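Local coordinates for C-domain type II peptide synthetase (Streptomyces globisporus, PDB 4ZXW), which is a condensation-domain protein of the type II peptide synthetases, with a two-lobed fold of the CoA-dependent acyltransferase clan, at residues Ala155-Ala160 with Val307-Asn312; Pro292-Gly297 with Ile368-Ala373; Leu314-Asp319 with Arg334-Glu339. All coordinates share one frame; numbering follows the deposited sequence.

How the contacts relate
From the N terminus, the chain reaches 155-160 at the end of strand 148-156, in the first lobe. It comes back beside that turn at 307-312, and contact 1 closes this long loop across the lobes. Contact 2 opens at 292-297, before contact 1 has closed, so the two cross. Contact 3, 314-319 with 334-339, is nested inside the loop that contact 2 closes at 368-373. Strands 288-295 and 312-319 form one antiparallel pair, which ties contact 2 to contact 3. In the same strand pair, a probable backbone hydrogen bond, Asn312 O with Ser295 N, joins contacts 1 and 2. Contacts 1 and 2 both touch the bound 4T7; contact 3 packs a helix further out.

Contact 1: residues Ala155-Ala160 with Val307-Asn312; sequences AHHTAA and VGSFIN. With 4T7 ((1R)-1-(naphthalen-2-yl)ethane-1,2-diol), chain E.
Ser309 packs its side chain against the backbone of the turn at His157-Ala160. This turn carries the HHxxxD signature of condensation domains, His156-His157 through Asp161. The facing segment, 307-312, lies in the loop between strands 288-295 and 312-319, which probably corresponds to the floor loop of the family. No direct hydrogen bond joins the two segments.

Van der Waals and CA-H...O contacts do part of the work. Ser309 CB lies 3.5 Å from His157 O. The CA of Gly308 comes to 3.0 Å from Ala159 O, and the CA of Ala160 faces Gly308 O in return. Val307 CG1 also reaches Ala159 O. Beyond the turn, Asp161 binds the backbone N of Phe310 through its carboxylate.

Two waters supply the polar links. One gives a proton to His157 O and is hydrogen-bonded to Ser309 OG at 3.2 Å. It also sits over the centre of one face of the His157 ring. The second donates to Thr158 O and accepts from Ser309 N at 2.9 Å.

Hydrogen bonds within the first segment set the two imidazoles. His156 ND1 and Thr158 OG1 are hydrogen-bonded to each other. The His157 ring swings out with CG anti to its backbone N, chi1 -169°. From there His157 ND1 turns back and donates to Ala160 O over 2.8 Å, with the oxygen close to the ring plane. The ring is thus held in rotation, and Tyr46 stacks on it.

The bound 4T7 meets both segments. Ile311 CD1 approaches its hydroxyl OAA at 3.6 Å. The same OAA sits at the edge of the His157 ring, 2.9 Å from NE2, in a nearly straight hydrogen bond of 172°.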
loop_
_atom_site.group_PDB
_atom_site.type_symbol
_atom_site.label_atom_id
_atom_site.label_comp_id
_atom_site.label_asym_id
_atom_site.label_seq_id
_atom_site.Cartn_x
_atom_site.Cartn_y
_atom_site.Cartn_z
ATOM N N ALA A 155 8.033 8.109 -3.918
ATOM C CA ALA A 155 7.046 9.139 -4.198
ATOM C C ALA A 155 6.266 9.437 -2.923
ATOM O O ALA A 155 6.077 8.541 -2.109
ATOM C CB ALA A 155 6.088 8.692 -5.302
ATOM N N HIS A 156 5.840 10.676 -2.707
ATOM C CA HIS A 156 5.026 10.917 -1.509
ATOM C C HIS A 156 3.734 10.135 -1.661
ATOM O O HIS A 156 3.120 10.090 -2.742
ATOM C CB HIS A 156 4.735 12.396 -1.258
ATOM C CG HIS A 156 4.426 12.692 0.179
ATOM N ND1 HIS A 156 3.151 12.633 0.697
ATOM C CD2 HIS A 156 5.240 12.985 1.221
ATOM C CE1 HIS A 156 3.193 12.875 1.992
ATOM N NE2 HIS A 156 4.451 13.099 2.334
ATOM N N HIS A 157 3.324 9.492 -0.584
ATOM C CA HIS A 157 2.238 8.511 -0.688
ATOM C C HIS A 157 0.874 9.237 -0.769
ATOM O O HIS A 157 -0.144 8.610 -1.014
ATOM C CB HIS A 157 2.351 7.528 0.490
ATOM C CG HIS A 157 1.474 6.320 0.404
ATOM N ND1 HIS A 157 0.871 5.895 -0.767
ATOM C CD2 HIS A 157 1.129 5.416 1.351
ATOM C CE1 HIS A 157 0.178 4.797 -0.526
ATOM N NE2 HIS A 157 0.319 4.482 0.752
ATOM N N THR A 158 0.860 10.560 -0.574
ATOM C CA THR A 158 -0.334 11.372 -0.895
ATOM C C THR A 158 -0.507 11.553 -2.416
ATOM O O THR A 158 -1.618 11.864 -2.892
ATOM C CB THR A 158 -0.293 12.791 -0.232
ATOM O OG1 THR A 158 0.824 13.558 -0.741
ATOM C CG2 THR A 158 -0.208 12.665 1.265
ATOM N N ALA A 159 0.591 11.373 -3.161
ATOM C CA ALA A 159 0.630 11.581 -4.613
ATOM C C ALA A 159 0.493 10.287 -5.416
ATOM O O ALA A 159 0.089 10.323 -6.585
ATOM C CB ALA A 159 1.931 12.258 -5.029
ATOM N N ALA A 160 0.842 9.160 -4.800
ATOM C CA ALA A 160 0.920 7.892 -5.516
ATOM C C ALA A 160 0.601 6.704 -4.630
ATOM O O ALA A 160 1.080 6.638 -3.493
ATOM C CB ALA A 160 2.322 7.727 -6.119
ATOM N N VAL A 307 -1.851 8.735 -12.291
ATOM C CA VAL A 307 -1.042 8.775 -11.104
ATOM C C VAL A 307 -1.810 9.559 -10.045
ATOM O O VAL A 307 -2.339 10.647 -10.290
ATOM C CB VAL A 307 0.328 9.399 -11.387
ATOM C CG1 VAL A 307 1.133 9.549 -10.095
ATOM C CG2 VAL A 307 1.099 8.539 -12.421
ATOM N N GLY A 308 -1.878 8.965 -8.867
ATOM C CA GLY A 308 -2.598 9.523 -7.755
ATOM C C GLY A 308 -2.678 8.435 -6.716
ATOM O O GLY A 308 -2.281 7.312 -6.988
ATOM N N SER A 309 -3.181 8.740 -5.530
ATOM C CA SER A 309 -3.426 7.692 -4.564
ATOM C C SER A 309 -4.916 7.477 -4.455
ATOM O O SER A 309 -5.620 8.314 -3.938
ATOM C CB SER A 309 -2.831 8.035 -3.213
ATOM O OG SER A 309 -3.004 6.938 -2.329
ATOM N N PHE A 310 -5.365 6.328 -4.944
ATOM C CA PHE A 310 -6.788 6.000 -5.073
ATOM C C PHE A 310 -7.310 5.105 -3.982
ATOM O O PHE A 310 -8.516 4.962 -3.849
ATOM C CB PHE A 310 -7.055 5.276 -6.402
ATOM C CG PHE A 310 -7.024 6.181 -7.611
ATOM C CD1 PHE A 310 -5.837 6.789 -8.006
ATOM C CD2 PHE A 310 -8.183 6.428 -8.346
ATOM C CE1 PHE A 310 -5.808 7.623 -9.108
ATOM C CE2 PHE A 310 -8.154 7.266 -9.452
ATOM C CZ PHE A 310 -6.972 7.861 -9.830
ATOM N N ILE A 311 -6.417 4.469 -3.231
ATOM C CA ILE A 311 -6.822 3.422 -2.288
ATOM C C ILE A 311 -7.887 3.909 -1.290
ATOM O O ILE A 311 -7.972 5.094 -0.974
ATOM C CB ILE A 311 -5.638 2.888 -1.522
ATOM C CG1 ILE A 311 -4.920 4.046 -0.805
ATOM C CG2 ILE A 311 -4.725 2.107 -2.470
ATOM C CD1 ILE A 311 -3.863 3.573 0.152
ATOM N N ASN A 312 -8.696 2.981 -0.787
ATOM C CA ASN A 312 -9.836 3.366 0.035
ATOM C C ASN A 312 -9.969 2.437 1.225
ATOM O O ASN A 312 -10.035 1.212 1.100
ATOM C CB ASN A 312 -11.123 3.381 -0.801
ATOM C CG ASN A 312 -12.362 3.782 0.025
ATOM O OD1 ASN A 312 -12.388 4.820 0.705
ATOM N ND2 ASN A 312 -13.374 2.932 -0.001
HETATM C CAI 4T7 E . -1.956 2.760 6.596
HETATM C CAM 4T7 E . -2.733 2.992 7.740
HETATM C CAG 4T7 E . -2.759 2.054 8.770
HETATM C CAD 4T7 E . -3.506 2.292 9.931
HETATM C CAC 4T7 E . -4.229 3.478 10.074
HETATM C CAF 4T7 E . -4.199 4.422 9.045
HETATM C CAL 4T7 E . -3.434 4.186 7.888
HETATM C CAH 4T7 E . -3.391 5.122 6.851
HETATM C CAE 4T7 E . -2.643 4.859 5.706
HETATM C CAK 4T7 E . -1.896 3.690 5.551
HETATM C CAN 4T7 E . -1.124 3.470 4.333
HETATM O OAB 4T7 E . 0.189 2.887 4.537
HETATM C CAJ 4T7 E . -1.858 2.573 3.319
HETATM O OAA 4T7 E . -1.069 2.385 2.128
HETATM O O HOH W 1 -1.945 7.217 0.710
HETATM O O HOH W 2 -3.436 11.593 -4.988
#

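Contact 2: residues Pro292-Gly297 with Ile368-Ala373. With 4T7 ((1R)-1-(naphthalen-2-yl)ethane-1,2-diol), chain E.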
loop_
_atom_site.group_PDB
_atom_site.type_symbol
_atom_site.label_atom_id
_atom_site.label_comp_id
_atom_site.label_asym_id
_atom_site.label_seq_id
_atom_site.Cartn_x
_atom_site.Cartn_y
_atom_site.Cartn_z
ATOM N N PRO A 292 -10.392 -3.139 8.890
ATOM C CA PRO A 292 -10.373 -2.462 7.599
ATOM C C PRO A 292 -9.303 -3.035 6.685
ATOM O O PRO A 292 -8.301 -3.607 7.133
ATOM C CB PRO A 292 -10.062 -1.010 7.969
ATOM C CG PRO A 292 -9.249 -1.126 9.212
ATOM C CD PRO A 292 -9.747 -2.348 9.946
ATOM N N THR A 293 -9.574 -2.944 5.395
ATOM C CA THR A 293 -8.572 -3.180 4.396
ATOM C C THR A 293 -8.463 -1.878 3.605
ATOM O O THR A 293 -9.159 -0.912 3.891
ATOM C CB THR A 293 -8.931 -4.401 3.483
ATOM O OG1 THR A 293 -7.823 -4.740 2.624
ATOM C CG2 THR A 293 -10.135 -4.113 2.649
ATOM N N PHE A 294 -7.540 -1.845 2.654
ATOM C CA PHE A 294 -7.556 -0.837 1.612
ATOM C C PHE A 294 -7.956 -1.474 0.305
ATOM O O PHE A 294 -7.300 -2.397 -0.128
ATOM C CB PHE A 294 -6.183 -0.181 1.468
ATOM C CG PHE A 294 -5.923 0.866 2.468
ATOM C CD1 PHE A 294 -6.607 2.080 2.415
ATOM C CD2 PHE A 294 -4.995 0.657 3.475
ATOM C CE1 PHE A 294 -6.335 3.094 3.336
ATOM C CE2 PHE A 294 -4.735 1.664 4.418
ATOM C CZ PHE A 294 -5.412 2.884 4.344
ATOM N N SER A 295 -9.061 -1.029 -0.286
ATOM C CA SER A 295 -9.370 -1.438 -1.639
ATOM C C SER A 295 -8.505 -0.612 -2.585
ATOM O O SER A 295 -7.909 0.375 -2.167
ATOM C CB SER A 295 -10.863 -1.250 -1.954
ATOM O OG SER A 295 -11.104 0.091 -2.317
ATOM N N GLY A 296 -8.441 -1.022 -3.850
ATOM C CA GLY A 296 -7.581 -0.384 -4.829
ATOM C C GLY A 296 -8.175 0.934 -5.287
ATOM O O GLY A 296 -7.450 1.855 -5.675
ATOM N N GLY A 297 -9.501 1.020 -5.234
ATOM C CA GLY A 297 -10.198 2.283 -5.436
ATOM C C GLY A 297 -10.183 2.709 -6.896
ATOM O O GLY A 297 -10.501 3.854 -7.228
ATOM N N ILE A 368 -5.432 0.513 15.876
ATOM C CA ILE A 368 -6.126 -0.326 14.926
ATOM C C ILE A 368 -5.136 -0.960 13.967
ATOM O O ILE A 368 -4.010 -0.467 13.806
ATOM C CB ILE A 368 -7.155 0.445 14.177
ATOM C CG1 ILE A 368 -6.530 1.626 13.474
ATOM C CG2 ILE A 368 -8.226 0.942 15.143
ATOM C CD1 ILE A 368 -7.303 2.005 12.251
ATOM N N SER A 369 -5.538 -2.064 13.342
ATOM C CA SER A 369 -4.687 -2.670 12.317
ATOM C C SER A 369 -5.468 -2.760 11.055
ATOM O O SER A 369 -6.702 -2.753 11.061
ATOM C CB SER A 369 -4.186 -4.043 12.725
ATOM O OG SER A 369 -5.272 -4.954 12.746
ATOM N N VAL A 370 -4.721 -2.800 9.968
ATOM C CA VAL A 370 -5.270 -2.858 8.636
ATOM C C VAL A 370 -4.650 -4.082 7.995
ATOM O O VAL A 370 -3.468 -4.342 8.148
ATOM C CB VAL A 370 -4.931 -1.566 7.830
ATOM C CG1 VAL A 370 -5.417 -1.652 6.425
ATOM C CG2 VAL A 370 -5.480 -0.316 8.505
ATOM N N PHE A 371 -5.432 -4.821 7.244
ATOM C CA PHE A 371 -4.901 -5.973 6.538
ATOM C C PHE A 371 -5.232 -5.812 5.056
ATOM O O PHE A 371 -6.404 -5.752 4.689
ATOM C CB PHE A 371 -5.480 -7.261 7.128
ATOM C CG PHE A 371 -4.805 -8.504 6.647
ATOM C CD1 PHE A 371 -5.059 -8.994 5.390
ATOM C CD2 PHE A 371 -3.935 -9.190 7.468
ATOM C CE1 PHE A 371 -4.457 -10.168 4.951
ATOM C CE2 PHE A 371 -3.331 -10.343 7.041
ATOM C CZ PHE A 371 -3.595 -10.835 5.774
ATOM N N GLN A 372 -4.196 -5.697 4.218
ATOM C CA GLN A 372 -4.400 -5.407 2.794
ATOM C C GLN A 372 -3.636 -6.313 1.845
ATOM O O GLN A 372 -2.592 -6.866 2.152
ATOM C CB GLN A 372 -4.002 -3.955 2.442
ATOM C CG GLN A 372 -2.509 -3.710 2.383
ATOM C CD GLN A 372 -2.124 -2.295 1.921
ATOM O OE1 GLN A 372 -2.959 -1.386 1.819
ATOM N NE2 GLN A 372 -0.832 -2.114 1.638
ATOM N N ALA A 373 -4.171 -6.395 0.645
ATOM C CA ALA A 373 -3.441 -6.911 -0.481
ATOM C C ALA A 373 -3.125 -5.731 -1.384
ATOM O O ALA A 373 -3.999 -4.918 -1.680
ATOM C CB ALA A 373 -4.234 -7.955 -1.220
HETATM C CAI 4T7 E . -1.956 2.760 6.596
HETATM C CAM 4T7 E . -2.733 2.992 7.740
HETATM C CAG 4T7 E . -2.759 2.054 8.770
HETATM C CAD 4T7 E . -3.506 2.292 9.931
HETATM C CAC 4T7 E . -4.229 3.478 10.074
HETATM C CAF 4T7 E . -4.199 4.422 9.045
HETATM C CAL 4T7 E . -3.434 4.186 7.888
HETATM C CAH 4T7 E . -3.391 5.122 6.851
HETATM C CAE 4T7 E . -2.643 4.859 5.706
HETATM C CAK 4T7 E . -1.896 3.690 5.551
HETATM C CAN 4T7 E . -1.124 3.470 4.333
HETATM O OAB 4T7 E . 0.189 2.887 4.537
HETATM C CAJ 4T7 E . -1.858 2.573 3.319
HETATM O OAA 4T7 E . -1.069 2.385 2.128
HETATM O O HOH W 3 -6.924 -5.364 0.141
#
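Ser369 receives the ring of Pro292 on its backbone carbonyl, with Pro292 CD 3.3 Å from Ser369 O. The Ser369 hydroxyl is hydrogen-bonded to Tyr276 OH. Val370 follows, and its two methyls part company. Val370 CG1 turns to the first strand and packs 3.8 Å from Phe294 CD2. Val370 CG2 is anti to the carbonyl carbon and lies against the naphthalene of 4T7, 3.6 Å from 4T7 CAD; it also touches Pro292 CG.

At Phe371 the two strands bond through their backbones. Phe371 N donates to Pro292 O at 3.1 Å, with an angle of 165° and in the carbonyl plane. Phe371 O accepts from the hydroxyl of Thr293: OG1 is 2.7 Å away and tilted from that carbonyl's plane. A threonine side chain thus stands in where the backbones no longer pair.

Gln372 sends its side chain to the ligand side. Gln372 OE1 lies 3.3 Å from Phe294 CD2, oblique to the ring, with ring and amide planes 70° apart. NE2 bonds to Ser413 OG, which fixes the amide's rotation. Phe294 brings CE2 to 3.2 Å from 4T7 CAJ, so the same side of its ring, CD2 and CE2, meets both the glutamine and the ligand.

Ala373 is joined to the first strand through a water. The water accepts from Ala373 N and donates to Thr293 OG1 and Phe294 O. Thr293 OG1 therefore takes part in two bonds, giving one proton and receiving another.

The strands run in roughly the same direction, 38° apart, and diverge after these few bonds. Strand 288-295 pairs with 312-319, while 366-373 belongs to the five-stranded sheet. Here the two sheets of the second lobe meet, and Phe294 and Val370 line the 4T7 pocket between the lobes of the condensation domain.

Contact 3: residues Leu314-Asp319 with Arg334-Glu339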
loop_
_atom_site.group_PDB
_atom_site.type_symbol
_atom_site.label_atom_id
_atom_site.label_comp_id
_atom_site.label_asym_id
_atom_site.label_seq_id
_atom_site.Cartn_x
_atom_site.Cartn_y
_atom_site.Cartn_z
ATOM N N LEU A 314 -11.606 0.506 3.944
ATOM C CA LEU A 314 -12.850 -0.250 3.766
ATOM C C LEU A 314 -13.065 -1.213 4.921
ATOM O O LEU A 314 -12.333 -2.206 5.029
ATOM C CB LEU A 314 -12.805 -1.011 2.444
ATOM C CG LEU A 314 -14.026 -1.836 2.049
ATOM C CD1 LEU A 314 -15.184 -0.914 1.914
ATOM C CD2 LEU A 314 -13.751 -2.550 0.735
ATOM N N PRO A 315 -14.052 -0.928 5.794
ATOM C CA PRO A 315 -14.276 -1.809 6.940
ATOM C C PRO A 315 -14.935 -3.140 6.565
ATOM O O PRO A 315 -15.937 -3.161 5.857
ATOM C CB PRO A 315 -15.218 -0.996 7.849
ATOM C CG PRO A 315 -15.622 0.204 7.092
ATOM C CD PRO A 315 -15.097 0.104 5.696
ATOM N N LEU A 316 -14.367 -4.230 7.064
ATOM C CA LEU A 316 -14.866 -5.563 6.775
ATOM C C LEU A 316 -15.273 -6.192 8.104
ATOM O O LEU A 316 -14.414 -6.546 8.923
ATOM C CB LEU A 316 -13.804 -6.416 6.071
ATOM C CG LEU A 316 -13.280 -5.934 4.718
ATOM C CD1 LEU A 316 -12.211 -6.912 4.157
ATOM C CD2 LEU A 316 -14.419 -5.757 3.702
ATOM N N ARG A 317 -16.578 -6.289 8.324
ATOM C CA ARG A 317 -17.124 -6.846 9.554
ATOM C C ARG A 317 -17.597 -8.248 9.329
ATOM O O ARG A 317 -18.432 -8.467 8.466
ATOM C CB ARG A 317 -18.290 -6.008 10.057
ATOM C CG ARG A 317 -18.844 -6.478 11.365
ATOM C CD ARG A 317 -19.990 -5.565 11.772
ATOM N NE ARG A 317 -20.309 -5.729 13.168
ATOM C CZ ARG A 317 -21.347 -5.163 13.766
ATOM N NH1 ARG A 317 -22.180 -4.377 13.082
ATOM N NH2 ARG A 317 -21.542 -5.369 15.059
ATOM N N THR A 318 -17.061 -9.188 10.099
ATOM C CA THR A 318 -17.443 -10.593 9.993
ATOM C C THR A 318 -17.797 -11.138 11.356
ATOM O O THR A 318 -17.072 -10.902 12.342
ATOM C CB THR A 318 -16.322 -11.460 9.428
ATOM O OG1 THR A 318 -15.837 -10.886 8.217
ATOM C CG2 THR A 318 -16.805 -12.859 9.148
ATOM N N ASP A 319 -18.891 -11.889 11.404
ATOM C CA ASP A 319 -19.277 -12.574 12.613
ATOM C C ASP A 319 -18.765 -13.999 12.568
ATOM O O ASP A 319 -19.223 -14.797 11.758
ATOM C CB ASP A 319 -20.792 -12.554 12.785
ATOM C CG ASP A 319 -21.235 -13.175 14.087
ATOM O OD1 ASP A 319 -20.359 -13.453 14.950
ATOM O OD2 ASP A 319 -22.462 -13.376 14.244
ATOM N N ARG A 334 -15.805 -14.260 2.493
ATOM C CA ARG A 334 -16.169 -14.024 1.111
ATOM C C ARG A 334 -17.478 -13.261 1.017
ATOM O O ARG A 334 -17.636 -12.361 0.200
ATOM C CB ARG A 334 -16.286 -15.331 0.345
ATOM C CG ARG A 334 -16.741 -15.121 -1.081
ATOM C CD ARG A 334 -16.721 -16.406 -1.879
ATOM N NE ARG A 334 -17.831 -17.253 -1.478
ATOM C CZ ARG A 334 -18.115 -18.434 -2.007
ATOM N NH1 ARG A 334 -19.163 -19.118 -1.561
ATOM N NH2 ARG A 334 -17.366 -18.931 -2.974
ATOM N N THR A 335 -18.437 -13.638 1.834
ATOM C CA THR A 335 -19.703 -12.938 1.829
ATOM C C THR A 335 -19.526 -11.472 2.231
ATOM O O THR A 335 -20.106 -10.559 1.627
ATOM C CB THR A 335 -20.689 -13.608 2.791
ATOM O OG1 THR A 335 -20.873 -14.968 2.409
ATOM C CG2 THR A 335 -22.025 -12.876 2.780
ATOM N N THR A 336 -18.721 -11.248 3.258
ATOM C CA THR A 336 -18.477 -9.881 3.728
ATOM C C THR A 336 -17.804 -9.024 2.667
ATOM O O THR A 336 -18.191 -7.884 2.419
ATOM C CB THR A 336 -17.604 -9.901 4.974
ATOM O OG1 THR A 336 -18.354 -10.456 6.062
ATOM C CG2 THR A 336 -17.107 -8.486 5.351
ATOM N N CYS A 337 -16.777 -9.575 2.042
ATOM C CA CYS A 337 -16.051 -8.822 1.016
ATOM C C CYS A 337 -16.963 -8.553 -0.178
ATOM O O CYS A 337 -16.945 -7.473 -0.761
ATOM C CB CYS A 337 -14.804 -9.568 0.561
ATOM S SG CYS A 337 -13.554 -9.792 1.777
ATOM N N GLY A 338 -17.771 -9.527 -0.565
ATOM C CA GLY A 338 -18.638 -9.284 -1.698
ATOM C C GLY A 338 -19.594 -8.118 -1.467
ATOM O O GLY A 338 -19.811 -7.278 -2.356
ATOM N N GLU A 339 -20.216 -8.063 -0.291
ATOM C CA GLU A 339 -21.181 -6.993 -0.070
ATOM C C GLU A 339 -20.426 -5.669 0.129
ATOM O O GLU A 339 -20.899 -4.619 -0.293
ATOM C CB GLU A 339 -22.107 -7.312 1.104
ATOM C CG GLU A 339 -21.471 -7.434 2.438
ATOM C CD GLU A 339 -22.375 -8.160 3.436
ATOM O OE1 GLU A 339 -23.449 -8.687 3.037
ATOM O OE2 GLU A 339 -21.998 -8.206 4.625
#
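The strand carrying Leu316, Arg317 and Thr318 passes the helix carrying Thr336 and Cys337 at a closest axis distance of 8.1 Å, with their directions 146° apart. The two therefore run roughly antiparallel, and the nearest CA atoms are those of Thr318 and Thr336.

Thr336 carries the contact. Its CA-CB bond points at the strand, and both branches of the side chain are used. OG1 lies anti to the carbonyl carbon (chi1 -69°), which puts CG2 anti to the backbone N and over the strand backbone. Thr336 CG2 lies 3.4 Å from Arg317 O and also touches Leu316 CA. Leu316 CB also borders this methyl, the two side chains passing at a slant.

The hydroxyl branch reaches the same carbonyl. Thr336 OG1 is 3.1 Å from Arg317 O, and Arg332 O, one turn back in the helix, is also in reach of this hydroxyl. Thr318 OG1 stands 3.3 Å from Thr336 OG1. Thr318 OG1 is hydrogen-bonded to Gln277 NE2 of helix 268-284.

Leu316 extends past Thr336 to the next helical residue. CG lies anti to the carbonyl carbon and the chain beyond is extended. This takes Leu316 CD1 to 4.0 Å from Cys337 SG. The contact is apolar, and both side chains are buried.

The strand is the second of the antiparallel pair 288-295 and 312-319, and helix 326-342 follows it along the chain, folding back over one side. Leu316 also touches Thr293 of the paired strand and Ala340 of the helix. Arg317 leads away from the helix: its NH1 bonds to the backbone O of Arg219 and of Gln221, and its NE makes a salt bridge to Asp288. Helix 207-219 comes up alongside, with Arg219 touching Thr336 and salt-bridged to Glu339.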